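Local atomic coordinates of IscA (Thermosynechococcus elongatus, PDB entry 1X0G), a protein that binds a [2Fe-2S] cluster and probably serves as a scaffold on which iron-sulfur clusters are assembled. Residues A25-I30 against T63-A68; R29-P34 against R41-L46; L77-I82 against F90-P95. All coordinates share one frame; numbering follows the deposited sequence.

Interaction 1: residues A25-I30 against T63-A68; sequences AAILRI and TIAIAA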
loop_
_atom_site.group_PDB
_atom_site.type_symbol
_atom_site.label_atom_id
_atom_site.label_comp_id
_atom_site.label_asym_id
_atom_site.label_seq_id
_atom_site.Cartn_x
_atom_site.Cartn_y
_atom_site.Cartn_z
ATOM N N ALA C 25 20.385 -12.813 -21.504
ATOM C CA ALA C 25 19.488 -12.517 -22.619
ATOM C C ALA C 25 19.258 -11.049 -22.601
ATOM O O ALA C 25 19.155 -10.443 -21.519
ATOM C CB ALA C 25 18.178 -13.205 -22.447
ATOM N N ALA C 26 19.169 -10.465 -23.792
ATOM C CA ALA C 26 18.779 -9.060 -23.880
ATOM C C ALA C 26 17.266 -8.976 -23.545
ATOM O O ALA C 26 16.424 -8.748 -24.446
ATOM C CB ALA C 26 19.136 -8.446 -25.253
ATOM N N ILE C 27 16.947 -9.238 -22.261
ATOM C CA ILE C 27 15.592 -9.028 -21.742
ATOM C C ILE C 27 15.468 -8.093 -20.514
ATOM O O ILE C 27 16.065 -8.306 -19.454
ATOM C CB ILE C 27 14.785 -10.318 -21.573
ATOM C CG1 ILE C 27 14.714 -11.076 -22.896
ATOM C CG2 ILE C 27 13.383 -9.955 -21.292
ATOM C CD1 ILE C 27 14.812 -12.644 -22.816
ATOM N N LEU C 28 14.689 -7.046 -20.716
ATOM C CA LEU C 28 14.439 -6.080 -19.709
ATOM C C LEU C 28 13.028 -6.199 -19.320
ATOM O O LEU C 28 12.140 -6.041 -20.138
ATOM C CB LEU C 28 14.579 -4.682 -20.264
ATOM C CG LEU C 28 14.211 -3.555 -19.292
ATOM C CD1 LEU C 28 15.200 -3.599 -18.155
ATOM C CD2 LEU C 28 14.286 -2.154 -19.977
ATOM N N ARG C 29 12.812 -6.428 -18.048
ATOM C CA ARG C 29 11.482 -6.659 -17.590
ATOM C C ARG C 29 11.121 -5.489 -16.757
ATOM O O ARG C 29 11.886 -5.090 -15.872
ATOM C CB ARG C 29 11.421 -7.938 -16.819
ATOM C CG ARG C 29 10.114 -8.149 -16.165
ATOM C CD ARG C 29 9.965 -9.585 -15.783
ATOM N NE ARG C 29 8.563 -9.993 -15.819
ATOM C CZ ARG C 29 7.708 -9.705 -14.845
ATOM N NH1 ARG C 29 8.173 -9.004 -13.796
ATOM N NH2 ARG C 29 6.414 -10.069 -14.926
ATOM N N ILE C 30 10.009 -4.862 -17.128
ATOM C CA ILE C 30 9.454 -3.719 -16.424
ATOM C C ILE C 30 8.143 -4.085 -15.710
ATOM O O ILE C 30 7.251 -4.846 -16.220
ATOM C CB ILE C 30 9.181 -2.603 -17.363
ATOM C CG1 ILE C 30 10.402 -2.287 -18.154
ATOM C CG2 ILE C 30 8.957 -1.254 -16.627
ATOM C CD1 ILE C 30 10.097 -1.079 -19.037
ATOM N N THR C 63 14.742 -7.379 -26.069
ATOM C CA THR C 63 13.384 -7.727 -25.682
ATOM C C THR C 63 12.912 -6.986 -24.434
ATOM O O THR C 63 13.601 -6.918 -23.407
ATOM C CB THR C 63 13.212 -9.227 -25.509
ATOM O OG1 THR C 63 13.916 -9.927 -26.575
ATOM C CG2 THR C 63 11.730 -9.551 -25.533
ATOM N N ILE C 64 11.727 -6.408 -24.538
ATOM C CA ILE C 64 11.227 -5.634 -23.456
ATOM C C ILE C 64 9.940 -6.197 -22.970
ATOM O O ILE C 64 8.969 -6.280 -23.716
ATOM C CB ILE C 64 11.063 -4.214 -23.847
ATOM C CG1 ILE C 64 12.429 -3.527 -23.888
ATOM C CG2 ILE C 64 10.287 -3.499 -22.773
ATOM C CD1 ILE C 64 13.167 -3.616 -25.199
ATOM N N ALA C 65 9.941 -6.598 -21.700
ATOM C CA ALA C 65 8.830 -7.358 -21.127
ATOM C C ALA C 65 8.077 -6.512 -20.095
ATOM O O ALA C 65 8.657 -6.099 -19.070
ATOM C CB ALA C 65 9.360 -8.559 -20.509
ATOM N N ILE C 66 6.803 -6.241 -20.359
ATOM C CA ILE C 66 6.003 -5.491 -19.423
ATOM C C ILE C 66 5.103 -6.443 -18.655
ATOM O O ILE C 66 4.378 -7.248 -19.266
ATOM C CB ILE C 66 5.110 -4.505 -20.202
ATOM C CG1 ILE C 66 5.922 -3.687 -21.222
ATOM C CG2 ILE C 66 4.330 -3.547 -19.243
ATOM C CD1 ILE C 66 6.882 -2.691 -20.588
ATOM N N ALA C 67 5.121 -6.383 -17.327
ATOM C CA ALA C 67 4.229 -7.242 -16.517
ATOM C C ALA C 67 2.781 -6.950 -16.833
ATOM O O ALA C 67 2.359 -5.817 -16.749
ATOM C CB ALA C 67 4.443 -6.936 -15.119
ATOM N N ALA C 68 2.005 -7.958 -17.172
ATOM C CA ALA C 68 0.631 -7.765 -17.705
ATOM C C ALA C 68 -0.332 -6.975 -16.825
ATOM O O ALA C 68 -1.179 -6.235 -17.332
ATOM C CB ALA C 68 0.012 -9.079 -18.112
#

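Interaction 2: residues R29-P34 against R41-L46; sequences RIQVQP and RYDLAL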
loop_
_atom_site.group_PDB
_atom_site.type_symbol
_atom_site.label_atom_id
_atom_site.label_comp_id
_atom_site.label_asym_id
_atom_site.label_seq_id
_atom_site.Cartn_x
_atom_site.Cartn_y
_atom_site.Cartn_z
ATOM N N ARG C 29 12.812 -6.428 -18.048
ATOM C CA ARG C 29 11.482 -6.659 -17.590
ATOM C C ARG C 29 11.121 -5.489 -16.757
ATOM O O ARG C 29 11.886 -5.090 -15.872
ATOM C CB ARG C 29 11.421 -7.938 -16.819
ATOM C CG ARG C 29 10.114 -8.149 -16.165
ATOM C CD ARG C 29 9.965 -9.585 -15.783
ATOM N NE ARG C 29 8.563 -9.993 -15.819
ATOM C CZ ARG C 29 7.708 -9.705 -14.845
ATOM N NH1 ARG C 29 8.173 -9.004 -13.796
ATOM N NH2 ARG C 29 6.414 -10.069 -14.926
ATOM N N ILE C 30 10.009 -4.862 -17.128
ATOM C CA ILE C 30 9.454 -3.719 -16.424
ATOM C C ILE C 30 8.143 -4.085 -15.710
ATOM O O ILE C 30 7.251 -4.846 -16.220
ATOM C CB ILE C 30 9.181 -2.603 -17.363
ATOM C CG1 ILE C 30 10.402 -2.287 -18.154
ATOM C CG2 ILE C 30 8.957 -1.254 -16.627
ATOM C CD1 ILE C 30 10.097 -1.079 -19.037
ATOM N N GLN C 31 8.060 -3.602 -14.479
ATOM C CA GLN C 31 6.825 -3.764 -13.708
ATOM C C GLN C 31 6.770 -2.554 -12.761
ATOM O O GLN C 31 7.711 -1.722 -12.832
ATOM C CB GLN C 31 6.795 -5.114 -13.032
ATOM C CG GLN C 31 7.481 -5.220 -11.736
ATOM C CD GLN C 31 7.390 -6.617 -11.161
ATOM O OE1 GLN C 31 6.620 -7.452 -11.648
ATOM N NE2 GLN C 31 8.193 -6.905 -10.153
ATOM N N VAL C 32 5.734 -2.433 -11.915
ATOM C CA VAL C 32 5.679 -1.381 -10.899
ATOM C C VAL C 32 5.593 -1.953 -9.529
ATOM O O VAL C 32 5.323 -3.098 -9.374
ATOM C CB VAL C 32 4.410 -0.501 -11.050
ATOM C CG1 VAL C 32 4.371 0.136 -12.348
ATOM C CG2 VAL C 32 3.142 -1.316 -10.835
ATOM N N GLN C 33 5.714 -1.128 -8.508
ATOM C CA GLN C 33 5.687 -1.602 -7.122
ATOM C C GLN C 33 5.107 -0.452 -6.340
ATOM O O GLN C 33 5.448 0.652 -6.644
ATOM C CB GLN C 33 7.090 -1.636 -6.711
ATOM C CG GLN C 33 7.490 -2.805 -5.970
ATOM C CD GLN C 33 8.470 -2.373 -4.819
ATOM O OE1 GLN C 33 9.447 -1.573 -5.082
ATOM N NE2 GLN C 33 8.211 -2.877 -3.533
ATOM N N PRO C 34 4.244 -0.659 -5.358
ATOM C CA PRO C 34 3.704 0.454 -4.607
ATOM C C PRO C 34 4.825 1.317 -4.104
ATOM O O PRO C 34 5.889 0.805 -3.868
ATOM C CB PRO C 34 3.105 -0.202 -3.380
ATOM C CG PRO C 34 2.779 -1.599 -3.827
ATOM C CD PRO C 34 3.734 -1.963 -4.900
ATOM N N ARG C 41 6.357 2.831 -7.994
ATOM C CA ARG C 41 7.746 2.980 -8.434
ATOM C C ARG C 41 7.898 2.043 -9.585
ATOM O O ARG C 41 7.320 0.945 -9.573
ATOM C CB ARG C 41 8.646 2.519 -7.322
ATOM C CG ARG C 41 10.113 3.059 -7.245
ATOM C CD ARG C 41 10.909 1.814 -6.966
ATOM N NE ARG C 41 12.356 1.758 -7.194
ATOM C CZ ARG C 41 13.252 2.619 -6.696
ATOM N NH1 ARG C 41 12.858 3.717 -5.989
ATOM N NH2 ARG C 41 14.568 2.387 -6.924
ATOM N N TYR C 42 8.614 2.459 -10.620
ATOM C CA TYR C 42 9.009 1.511 -11.649
ATOM C C TYR C 42 9.948 0.507 -11.086
ATOM O O TYR C 42 10.762 0.799 -10.139
ATOM C CB TYR C 42 9.815 2.187 -12.699
ATOM C CG TYR C 42 9.046 3.187 -13.378
ATOM C CD1 TYR C 42 9.155 4.504 -13.007
ATOM C CD2 TYR C 42 8.170 2.819 -14.391
ATOM C CE1 TYR C 42 8.361 5.446 -13.567
ATOM C CE2 TYR C 42 7.381 3.786 -14.987
ATOM C CZ TYR C 42 7.476 5.088 -14.542
ATOM O OH TYR C 42 6.723 6.033 -15.127
ATOM N N ASP C 43 9.911 -0.673 -11.669
ATOM C CA ASP C 43 10.895 -1.667 -11.303
ATOM C C ASP C 43 11.463 -2.361 -12.550
ATOM O O ASP C 43 10.726 -2.977 -13.416
ATOM C CB ASP C 43 10.271 -2.655 -10.353
ATOM C CG ASP C 43 11.193 -3.799 -10.074
ATOM O OD1 ASP C 43 11.612 -3.924 -8.898
ATOM O OD2 ASP C 43 11.572 -4.551 -11.035
ATOM N N LEU C 44 12.775 -2.295 -12.645
ATOM C CA LEU C 44 13.433 -2.788 -13.792
ATOM C C LEU C 44 14.333 -3.915 -13.452
ATOM O O LEU C 44 15.162 -3.783 -12.599
ATOM C CB LEU C 44 14.282 -1.683 -14.323
ATOM C CG LEU C 44 13.528 -0.548 -15.021
ATOM C CD1 LEU C 44 14.505 0.583 -15.384
ATOM C CD2 LEU C 44 12.763 -0.994 -16.296
ATOM N N ALA C 45 14.227 -5.013 -14.150
ATOM C CA ALA C 45 15.178 -6.090 -13.953
ATOM C C ALA C 45 15.652 -6.660 -15.299
ATOM O O ALA C 45 14.918 -6.726 -16.279
ATOM C CB ALA C 45 14.553 -7.115 -13.168
ATOM N N LEU C 46 16.912 -7.047 -15.385
ATOM C CA LEU C 46 17.309 -7.885 -16.507
ATOM C C LEU C 46 16.982 -9.281 -16.099
ATOM O O LEU C 46 17.260 -9.669 -14.958
ATOM C CB LEU C 46 18.794 -7.842 -16.702
ATOM C CG LEU C 46 19.348 -6.462 -16.956
ATOM C CD1 LEU C 46 20.867 -6.484 -16.628
ATOM C CD2 LEU C 46 19.022 -6.040 -18.404
#

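Interaction 3: residues L77-I82 against F90-P95; sequences LRVDYI and FRFHNP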
loop_
_atom_site.group_PDB
_atom_site.type_symbol
_atom_site.label_atom_id
_atom_site.label_comp_id
_atom_site.label_asym_id
_atom_site.label_seq_id
_atom_site.Cartn_x
_atom_site.Cartn_y
_atom_site.Cartn_z
ATOM N N LEU C 77 5.106 4.024 -22.163
ATOM C CA LEU C 77 6.280 4.483 -21.470
ATOM C C LEU C 77 7.440 4.586 -22.474
ATOM O O LEU C 77 7.610 3.751 -23.372
ATOM C CB LEU C 77 6.660 3.462 -20.432
ATOM C CG LEU C 77 7.801 3.813 -19.550
ATOM C CD1 LEU C 77 7.261 4.889 -18.629
ATOM C CD2 LEU C 77 8.163 2.536 -18.785
ATOM N N ARG C 78 8.219 5.640 -22.278
ATOM C CA ARG C 78 9.503 5.762 -22.889
ATOM C C ARG C 78 10.504 5.919 -21.752
ATOM O O ARG C 78 10.287 6.667 -20.769
ATOM C CB ARG C 78 9.570 6.979 -23.827
ATOM C CG ARG C 78 8.483 6.986 -24.920
ATOM C CD ARG C 78 8.562 8.241 -25.766
ATOM N NE ARG C 78 8.713 9.439 -24.940
ATOM C CZ ARG C 78 9.883 10.028 -24.650
ATOM N NH1 ARG C 78 11.035 9.518 -25.102
ATOM N NH2 ARG C 78 9.903 11.124 -23.885
ATOM N N VAL C 79 11.614 5.221 -21.931
ATOM C CA VAL C 79 12.615 5.084 -20.928
ATOM C C VAL C 79 13.857 5.631 -21.585
ATOM O O VAL C 79 14.195 5.237 -22.715
ATOM C CB VAL C 79 12.833 3.560 -20.594
ATOM C CG1 VAL C 79 14.077 3.360 -19.755
ATOM C CG2 VAL C 79 11.611 2.943 -19.913
ATOM N N ASP C 80 14.557 6.510 -20.868
ATOM C CA ASP C 80 15.778 7.134 -21.361
ATOM C C ASP C 80 16.847 6.847 -20.297
ATOM O O ASP C 80 16.524 6.429 -19.170
ATOM C CB ASP C 80 15.483 8.595 -21.379
ATOM C CG ASP C 80 16.491 9.410 -22.132
ATOM O OD1 ASP C 80 17.294 8.904 -22.957
ATOM O OD2 ASP C 80 16.444 10.631 -21.896
ATOM N N TYR C 81 18.112 7.056 -20.625
ATOM C CA TYR C 81 19.113 7.006 -19.598
ATOM C C TYR C 81 19.952 8.286 -19.649
ATOM O O TYR C 81 20.428 8.603 -20.705
ATOM C CB TYR C 81 19.983 5.786 -19.794
ATOM C CG TYR C 81 21.036 5.627 -18.718
ATOM C CD1 TYR C 81 20.721 5.115 -17.457
ATOM C CD2 TYR C 81 22.372 5.977 -18.966
ATOM C CE1 TYR C 81 21.717 4.932 -16.460
ATOM C CE2 TYR C 81 23.354 5.812 -17.962
ATOM C CZ TYR C 81 22.983 5.285 -16.719
ATOM O OH TYR C 81 23.927 5.146 -15.765
ATOM N N ILE C 82 20.135 9.003 -18.529
ATOM C CA ILE C 82 20.882 10.249 -18.496
ATOM C C ILE C 82 22.131 10.170 -17.595
ATOM O O ILE C 82 22.005 9.811 -16.452
ATOM C CB ILE C 82 19.907 11.392 -18.101
ATOM C CG1 ILE C 82 18.976 11.634 -19.283
ATOM C CG2 ILE C 82 20.638 12.742 -17.726
ATOM C CD1 ILE C 82 17.975 12.728 -19.055
ATOM N N PHE C 90 18.126 5.940 -15.164
ATOM C CA PHE C 90 17.007 5.874 -16.096
ATOM C C PHE C 90 16.035 6.959 -15.839
ATOM O O PHE C 90 15.902 7.364 -14.712
ATOM C CB PHE C 90 16.321 4.529 -15.976
ATOM C CG PHE C 90 17.202 3.438 -16.416
ATOM C CD1 PHE C 90 17.923 2.694 -15.479
ATOM C CD2 PHE C 90 17.431 3.237 -17.791
ATOM C CE1 PHE C 90 18.823 1.730 -15.918
ATOM C CE2 PHE C 90 18.285 2.223 -18.243
ATOM C CZ PHE C 90 18.992 1.482 -17.317
ATOM N N ARG C 91 15.391 7.436 -16.905
ATOM C CA ARG C 91 14.342 8.441 -16.821
ATOM C C ARG C 91 13.194 7.821 -17.444
ATOM O O ARG C 91 13.360 7.079 -18.384
ATOM C CB ARG C 91 14.642 9.668 -17.698
ATOM C CG ARG C 91 15.461 10.724 -17.077
ATOM C CD ARG C 91 14.877 11.297 -15.756
ATOM N NE ARG C 91 15.816 12.332 -15.307
ATOM C CZ ARG C 91 16.956 12.082 -14.655
ATOM N NH1 ARG C 91 17.259 10.816 -14.325
ATOM N NH2 ARG C 91 17.785 13.094 -14.344
ATOM N N PHE C 92 12.014 8.200 -17.001
ATOM C CA PHE C 92 10.787 7.654 -17.559
ATOM C C PHE C 92 9.808 8.699 -17.956
ATOM O O PHE C 92 9.544 9.628 -17.224
ATOM C CB PHE C 92 10.121 6.877 -16.479
ATOM C CG PHE C 92 10.925 5.747 -16.027
ATOM C CD1 PHE C 92 11.826 5.896 -14.980
ATOM C CD2 PHE C 92 10.843 4.528 -16.672
ATOM C CE1 PHE C 92 12.598 4.805 -14.552
ATOM C CE2 PHE C 92 11.631 3.426 -16.225
ATOM C CZ PHE C 92 12.472 3.563 -15.183
ATOM N N HIS C 93 9.221 8.537 -19.103
ATOM C CA HIS C 93 8.236 9.478 -19.489
ATOM C C HIS C 93 7.030 8.582 -19.703
ATOM O O HIS C 93 7.031 7.720 -20.594
ATOM C CB HIS C 93 8.684 10.196 -20.752
ATOM C CG HIS C 93 10.018 10.857 -20.610
ATOM N ND1 HIS C 93 10.167 12.110 -20.052
ATOM C CD2 HIS C 93 11.265 10.445 -20.960
ATOM C CE1 HIS C 93 11.450 12.436 -20.060
ATOM N NE2 HIS C 93 12.137 11.440 -20.593
ATOM N N ASN C 94 6.030 8.759 -18.855
ATOM C CA ASN C 94 4.909 7.872 -18.815
ATOM C C ASN C 94 3.676 8.685 -19.096
ATOM O O ASN C 94 3.261 9.491 -18.275
ATOM C CB ASN C 94 4.854 7.250 -17.441
ATOM C CG ASN C 94 3.751 6.226 -17.300
ATOM O OD1 ASN C 94 2.928 6.035 -18.201
ATOM N ND2 ASN C 94 3.753 5.517 -16.145
ATOM N N PRO C 95 3.087 8.482 -20.264
ATOM C CA PRO C 95 1.832 9.120 -20.688
ATOM C C PRO C 95 0.698 8.895 -19.691
ATOM O O PRO C 95 -0.204 9.707 -19.608
ATOM C CB PRO C 95 1.492 8.407 -21.999
ATOM C CG PRO C 95 2.790 7.934 -22.534
ATOM C CD PRO C 95 3.598 7.543 -21.276
HETATM O O HOH W 1 20.298 10.858 -14.684
#

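Interaction 1: residues A25-I30 against T63-A68
Two strands run parallel here, 27-30 beside 63-66, their directions 20° apart, and equivalent side chains stand next to each other in pairs on alternate faces. Ile27, Thr63, Arg29 and Ala65 share one face; Leu28, Ile64, Ile30 and Ile66 share the other. On the first face Ile27 and Thr63 lie alongside and point the same way. Ile27 holds CG1 beside its own backbone N, which sets CG1 3.5 Å from Thr63 CB. Thr63 turns OG1 to its backbone N, where the hydroxyl bonds to Gln58. Arg29 leaves the backbone with CG anti to N and runs extended to NE, passing beside Ala65 O, so that its NH2 ends 3.7 Å from Ala67 CB. A salt bridge from NE to Asp54 ties down the guanidinium end of this buried side chain. On the second face Ile30 and Ile66 also lie side by side, and Ile66 CD1 turns back to Ile30, 3.9 Å from Ile30 CD1. Ile66 bends at chi2 (-69°) to bring its end round, whereas Ile30 stays extended. The backbones are joined by the staggered ladder of parallel strands: Thr63 N to Ala26 O, Leu28 N to Thr63 O, Ala65 N to Leu28 O, Ile30 N to Ala65 O and Ala67 N to Ile30 O. The straightest is Ala65 N to Leu28 O at 2.8 Å, with 177° at the hydrogen. Ala26, at the centre of an inverse gamma turn, opens the ladder. This is the parallel pairing within a mixed sheet, joining strands well apart in sequence. Strand 27-34 has strand 40-46 along its other edge, and strand 62-66 has strand 55-59. Leu74 of helix 71-74 packs on Ile30 and Ile66, and Leu4 of strand 3-4 on Leu28 and Ile64.

Interaction 2: residues R29-P34 against R41-L46
Strand 41-46 returns antiparallel beside 29-34 as the second arm of a beta hairpin. Arg41 opens it with a hydrogen-bonded pair: its N gives a straight bond to Gln33 O at 2.7 Å, while Gln33 N reaches Arg41 O at a more bent 133°. The two side chains run side by side, but Arg41 bends at chi2 and leads its end away from Gln33; the side chain comes to about 5 Å (nearest atoms) of the bound [2Fe-2S] cluster. Its NH2 makes a long, weak ion pair with Asp84 of the second subunit. Tyr42 faces Val32 in a non-hydrogen-bonded pair whose side chains diverge. Asp43 forms the next hydrogen-bonded pair with Gln31, and its CB rests 4.0 Å from Gln31 CG. Gln31 takes the crowded first torsion, CG between its N and carbonyl carbon (chi1 85°), and extends so that OE1 accepts NH1 of Arg29, whose NE is bound to Asp54, at 3.1 Å. OE1 lies in the guanidinium plane, but the N-H comes from above the amide carbonyl plane. Leu44 brings CD2 against the flank of Ile30, 3.3 Å from CG1, as the two lie alongside and point the same way. Ala45 ends the ladder, exchanging two nearly straight bonds with Arg29. The hairpin lies between strands 62-66 and 106-108 in the mixed sheet. Leu74 of helix 71-74 packs on Ile30, Val32 and Tyr42, while Phe90 and Phe92 of strand 89-93 press on Leu44.

Interaction 3: residues L77-I82 against F90-P95
One face of the Phe90 ring receives the edge of Tyr81, whose CD1 stands 3.7 Å above the ring centre in a T-shaped pair with planes at 61°. The Phe92 ring takes Leu77 CD2 at its edge, while Val79 CG2 comes in obliquely, 3.7 Å from Phe92 CD2. Over one face of the His93 imidazole lies Arg78 NH2, 3.3 Å from His93 CG, because Arg78 bends at chi3 (-46°) and lays its guanidinium 10° from parallel to the ring. Asp80 CB sits at that ring's edge. Strands 78-82 and 89-93 form an antiparallel beta hairpin, with paired backbone bonds at Arg78-His93 and Asp80-Arg91. Its apolar face, bearing Val79, Tyr81, Phe90 and Phe92, turns to helix 6-15 and to Leu44 of strand 40-46. An alanine at Phe90 removes the ring that Tyr81 CD1, Val79 CG1 and Leu12 of helix 6-15 pack on, and would probably loosen the hairpin against the helix. Ile82 CD1 touches Arg91 CG at 3.8 Å, and a water donates to Ile82 O while weakly accepting from Arg91 NH1.

Overall arrangement
Interactions 1 and 2 extend one mixed sheet from opposite edges of strand 27-34, sharing Arg29 and Ile30: the first is parallel and joins chain parts far apart in sequence, the second is a local hairpin. Interaction 1 is the most buried, with aliphatic pairs and a buried Arg29, shared with interaction 2, whose charge meets Asp54 outside the segments; interaction 2 is partly buried and runs towards the cluster and neighbouring subunits. Interaction 3 belongs to a separate small sheet, with aromatic packing inside and charged or imidazole groups at its surface. It meets interaction 2 where Tyr42 stacks on Phe92 and hydrogen-bonds Asn94, and touches interaction 1 through Ile30 and Leu77.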